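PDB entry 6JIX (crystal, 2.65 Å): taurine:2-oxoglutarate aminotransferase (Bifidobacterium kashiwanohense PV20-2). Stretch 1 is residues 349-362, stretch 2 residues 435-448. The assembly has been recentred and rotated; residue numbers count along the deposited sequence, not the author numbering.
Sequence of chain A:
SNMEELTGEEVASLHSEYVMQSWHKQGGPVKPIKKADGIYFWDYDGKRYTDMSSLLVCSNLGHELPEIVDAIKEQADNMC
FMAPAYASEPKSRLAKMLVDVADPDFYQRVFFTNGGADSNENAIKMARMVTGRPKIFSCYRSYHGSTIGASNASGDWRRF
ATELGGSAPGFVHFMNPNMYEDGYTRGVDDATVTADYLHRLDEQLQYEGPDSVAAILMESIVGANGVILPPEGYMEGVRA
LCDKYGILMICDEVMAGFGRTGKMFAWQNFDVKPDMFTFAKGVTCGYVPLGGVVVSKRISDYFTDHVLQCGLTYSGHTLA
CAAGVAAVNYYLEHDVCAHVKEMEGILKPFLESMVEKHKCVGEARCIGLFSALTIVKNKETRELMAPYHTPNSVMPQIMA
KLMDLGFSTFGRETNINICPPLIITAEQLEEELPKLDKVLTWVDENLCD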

# COMPACT_ATOMS: atom_id res chain seq x y z
N PRO A 349 20.89 19.80 -23.00
CA PRO A 349 21.60 21.03 -23.36
C PRO A 349 20.98 22.29 -22.77
O PRO A 349 21.71 23.22 -22.41
CB PRO A 349 21.52 21.04 -24.89
CG PRO A 349 21.25 19.60 -25.26
CD PRO A 349 20.38 19.09 -24.19
N PHE A 350 19.66 22.35 -22.64
CA PHE A 350 19.07 23.54 -22.05
C PHE A 350 19.51 23.70 -20.60
O PHE A 350 19.85 24.80 -20.15
CB PHE A 350 17.55 23.51 -22.15
CG PHE A 350 16.89 24.65 -21.40
CD1 PHE A 350 16.81 25.91 -21.97
CD2 PHE A 350 16.39 24.46 -20.11
CE1 PHE A 350 16.22 26.96 -21.28
CE2 PHE A 350 15.80 25.51 -19.41
CZ PHE A 350 15.72 26.77 -19.99
N LEU A 351 19.47 22.60 -19.82
CA LEU A 351 19.86 22.69 -18.42
C LEU A 351 21.36 22.94 -18.28
O LEU A 351 21.78 23.72 -17.42
CB LEU A 351 19.46 21.41 -17.68
CG LEU A 351 17.99 21.02 -17.58
CD1 LEU A 351 17.89 19.54 -17.22
CD2 LEU A 351 17.24 21.88 -16.58
N GLU A 352 22.18 22.28 -19.11
CA GLU A 352 23.61 22.56 -19.13
C GLU A 352 23.87 24.04 -19.38
O GLU A 352 24.75 24.65 -18.76
CB GLU A 352 24.30 21.71 -20.19
CG GLU A 352 24.55 20.29 -19.73
CD GLU A 352 25.12 19.40 -20.83
OE1 GLU A 352 25.07 18.16 -20.67
OE2 GLU A 352 25.61 19.93 -21.85
N SER A 353 23.11 24.64 -20.30
CA SER A 353 23.22 26.06 -20.58
C SER A 353 22.68 26.92 -19.45
O SER A 353 23.02 28.11 -19.37
CB SER A 353 22.48 26.36 -21.87
OG SER A 353 21.10 26.39 -21.59
N MET A 354 21.82 26.37 -18.59
CA MET A 354 21.45 27.12 -17.40
C MET A 354 22.61 27.20 -16.41
O MET A 354 22.69 28.16 -15.63
CB MET A 354 20.22 26.49 -16.74
CG MET A 354 18.93 26.63 -17.56
SD MET A 354 18.34 28.33 -17.76
CE MET A 354 18.89 28.65 -19.44
N VAL A 355 23.51 26.20 -16.42
CA VAL A 355 24.72 26.27 -15.60
C VAL A 355 25.60 27.43 -16.05
O VAL A 355 26.03 28.25 -15.24
CB VAL A 355 25.49 24.93 -15.63
CG1 VAL A 355 26.80 25.08 -14.85
CG2 VAL A 355 24.64 23.81 -15.04
N GLU A 356 25.87 27.50 -17.36
CA GLU A 356 26.68 28.59 -17.89
C GLU A 356 26.01 29.96 -17.68
O GLU A 356 26.70 30.96 -17.53
CB GLU A 356 26.98 28.36 -19.38
N LYS A 357 24.68 30.02 -17.66
CA LYS A 357 24.03 31.33 -17.66
C LYS A 357 23.71 31.91 -16.28
O LYS A 357 23.42 33.10 -16.19
CB LYS A 357 22.72 31.26 -18.47
CG LYS A 357 22.04 32.63 -18.63
CD LYS A 357 20.70 32.57 -19.36
CE LYS A 357 19.86 33.81 -19.05
NZ LYS A 357 18.77 34.06 -20.06
N HIS A 358 23.73 31.12 -15.21
CA HIS A 358 23.17 31.58 -13.95
C HIS A 358 24.14 31.43 -12.77
O HIS A 358 24.79 30.39 -12.62
CB HIS A 358 21.86 30.85 -13.65
CG HIS A 358 20.74 31.22 -14.57
ND1 HIS A 358 19.92 32.31 -14.35
CD2 HIS A 358 20.27 30.62 -15.69
CE1 HIS A 358 19.00 32.37 -15.31
NE2 HIS A 358 19.20 31.36 -16.13
N LYS A 359 24.24 32.49 -11.96
CA LYS A 359 25.11 32.42 -10.80
C LYS A 359 24.60 31.40 -9.79
O LYS A 359 25.40 30.85 -9.02
CB LYS A 359 25.23 33.80 -10.13
N CYS A 360 23.30 31.09 -9.82
CA CYS A 360 22.64 30.23 -8.83
C CYS A 360 22.58 28.75 -9.20
O CYS A 360 22.04 27.96 -8.42
CB CYS A 360 21.22 30.73 -8.59
SG CYS A 360 20.11 30.26 -9.94
N VAL A 361 23.11 28.33 -10.34
CA VAL A 361 22.98 26.94 -10.79
C VAL A 361 24.37 26.30 -10.81
O VAL A 361 25.21 26.64 -11.66
CB VAL A 361 22.30 26.85 -12.17
CG1 VAL A 361 22.35 25.41 -12.69
CG2 VAL A 361 20.86 27.36 -12.11
N GLY A 362 24.60 25.38 -9.88
CA GLY A 362 25.90 24.74 -9.80
C GLY A 362 26.08 23.54 -10.72
O GLY A 362 27.18 23.34 -11.27
N LYS A 435 10.24 29.48 -18.90
CA LYS A 435 9.74 29.85 -17.57
C LYS A 435 10.76 29.50 -16.48
O LYS A 435 10.87 30.21 -15.46
CB LYS A 435 8.38 29.17 -17.31
N LEU A 436 11.51 28.40 -16.66
CA LEU A 436 12.56 28.05 -15.71
C LEU A 436 13.71 29.04 -15.78
O LEU A 436 14.25 29.45 -14.74
CB LEU A 436 13.05 26.63 -16.01
CG LEU A 436 14.22 26.06 -15.19
CD1 LEU A 436 13.89 25.95 -13.70
CD2 LEU A 436 14.59 24.71 -15.77
N ASP A 437 14.09 29.45 -16.99
CA ASP A 437 15.13 30.46 -17.16
C ASP A 437 14.73 31.77 -16.51
O ASP A 437 15.54 32.41 -15.83
CB ASP A 437 15.44 30.64 -18.64
CG ASP A 437 16.46 31.73 -18.90
OD1 ASP A 437 16.05 32.88 -19.15
OD2 ASP A 437 17.67 31.42 -18.85
N LYS A 438 13.48 32.21 -16.72
CA LYS A 438 13.02 33.45 -16.10
C LYS A 438 13.13 33.37 -14.59
O LYS A 438 13.57 34.33 -13.95
CB LYS A 438 11.57 33.76 -16.49
CG LYS A 438 11.32 34.07 -17.96
CD LYS A 438 12.60 34.58 -18.66
CE LYS A 438 12.25 35.43 -19.86
NZ LYS A 438 10.96 34.95 -20.45
N VAL A 439 12.73 32.24 -13.99
CA VAL A 439 12.73 32.14 -12.54
C VAL A 439 14.15 32.08 -12.00
O VAL A 439 14.46 32.68 -10.95
CB VAL A 439 11.92 30.92 -12.07
CG1 VAL A 439 12.22 30.62 -10.60
CG2 VAL A 439 10.42 31.15 -12.30
N LEU A 440 15.05 31.37 -12.69
CA LEU A 440 16.44 31.31 -12.26
C LEU A 440 17.06 32.71 -12.22
O LEU A 440 17.86 33.02 -11.32
CB LEU A 440 17.24 30.37 -13.15
CG LEU A 440 16.73 28.92 -13.11
CD1 LEU A 440 17.58 27.97 -13.94
CD2 LEU A 440 16.63 28.42 -11.68
N THR A 441 16.70 33.58 -13.16
CA THR A 441 17.16 34.96 -13.09
C THR A 441 16.69 35.62 -11.80
O THR A 441 17.48 36.28 -11.12
CB THR A 441 16.68 35.75 -14.30
OG1 THR A 441 17.47 35.40 -15.45
CG2 THR A 441 16.82 37.24 -14.02
N TRP A 442 15.43 35.43 -11.42
CA TRP A 442 14.97 36.01 -10.17
C TRP A 442 15.77 35.49 -8.98
O TRP A 442 16.08 36.25 -8.05
CB TRP A 442 13.48 35.73 -9.99
CG TRP A 442 12.91 36.16 -8.66
CD1 TRP A 442 12.24 37.31 -8.40
CD2 TRP A 442 12.95 35.42 -7.43
NE1 TRP A 442 11.85 37.34 -7.07
CE2 TRP A 442 12.28 36.20 -6.46
CE3 TRP A 442 13.49 34.19 -7.05
CZ2 TRP A 442 12.13 35.78 -5.14
CZ3 TRP A 442 13.34 33.78 -5.73
CH2 TRP A 442 12.67 34.57 -4.79
N VAL A 443 16.12 34.20 -8.98
CA VAL A 443 16.91 33.64 -7.89
C VAL A 443 18.30 34.26 -7.87
O VAL A 443 18.80 34.65 -6.81
CB VAL A 443 16.98 32.11 -8.00
CG1 VAL A 443 18.01 31.56 -7.03
CG2 VAL A 443 15.61 31.49 -7.75
N ASP A 444 18.94 34.34 -9.04
CA ASP A 444 20.21 35.05 -9.19
C ASP A 444 20.22 36.39 -8.46
O ASP A 444 21.16 36.71 -7.72
CB ASP A 444 20.49 35.28 -10.67
CG ASP A 444 21.11 34.09 -11.33
OD1 ASP A 444 21.29 33.07 -10.63
OD2 ASP A 444 21.42 34.15 -12.54
N GLU A 445 19.16 37.18 -8.64
CA GLU A 445 19.15 38.55 -8.15
C GLU A 445 18.56 38.70 -6.76
O GLU A 445 18.64 39.80 -6.20
CB GLU A 445 18.35 39.44 -9.11
CG GLU A 445 18.98 39.55 -10.48
CD GLU A 445 17.98 39.98 -11.55
OE1 GLU A 445 16.77 40.09 -11.22
OE2 GLU A 445 18.41 40.19 -12.71
N ASN A 446 18.00 37.65 -6.18
CA ASN A 446 17.32 37.78 -4.90
C ASN A 446 17.76 36.79 -3.82
O ASN A 446 17.42 36.99 -2.65
CB ASN A 446 15.80 37.68 -5.10
CG ASN A 446 15.24 38.94 -5.71
OD1 ASN A 446 14.72 38.92 -6.83
ND2 ASN A 446 15.37 40.06 -4.99
N LEU A 447 18.49 35.73 -4.17
CA LEU A 447 18.95 34.78 -3.18
C LEU A 447 20.43 34.45 -3.34
O LEU A 447 20.96 33.67 -2.54
CB LEU A 447 18.09 33.50 -3.23
CG LEU A 447 16.55 33.62 -3.26
CD1 LEU A 447 15.86 32.29 -3.62
CD2 LEU A 447 15.95 34.20 -1.97
N CYS A 448 21.12 35.08 -4.30
CA CYS A 448 22.54 34.87 -4.61
C CYS A 448 22.77 33.54 -5.34
O CYS A 448 22.07 33.19 -6.31
CB CYS A 448 23.41 34.94 -3.35
SG CYS A 448 23.10 36.39 -2.27

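What fixes the buried His358 at the centre of this contact? Its ring bridges two aspartates about two turns apart on the second helix: ND1 donates to Asp444 OD2 at 3.0 Å and NE2 to Asp437 OD2 at 3.1 Å. With both nitrogens donating, the imidazole would be doubly protonated, a state that two carboxylates would favour. Chi1 in m and chi2 near -85° turn the ring so that both carboxylate oxygens lie at its edge, near its plane, while one face lies against the buried Leu440, whose CB sits 3.5 Å from the ring centroid in a CH-pi contact.

How do the two aspartates reach their partners? Neither CA-to-CB bond points at stretch 1; both lie sideways, and the chi1 rotamers bring the carboxylates nearer. Asp437 uses t, and also receives Lys357, whose chain is extended with all four chi angles in t; NZ lies 3.1 Å from Asp437 OD1, forming a salt bridge. Asp444 uses m, with OD1 accepting from Cys360 N at 2.9 Å and OD2 accepting a weak bond from Lys359 N at 3.3 Å. These amides lie in the type I turn from His358 to Val361, so Asp444 holds the backbone just after the helix.

What fills the space beside these polar groups? Leu440, in the m,t conformation, extends CD1 to 3.9 Å from Met354 SD and 3.8 Å from Val361 CG2. Cys360, buried with its CA-to-CB bond toward the second helix, brings CB to 3.7 Å from Val443 CG1.

What joins the earlier turns of the helices? Their axes run nearly parallel, 23° apart, and approach to 11.3 Å, a gap that side chains must span. The CA-to-CB bond of Phe350 lies sideways, but chi1 in t brings the ring edge to Leu436, with Phe350 CE2 3.9 Å from Leu436 CD2. Leu351 CD2 meets the same Leu436 CD2 at 4.0 Å, completing a small apolar cluster.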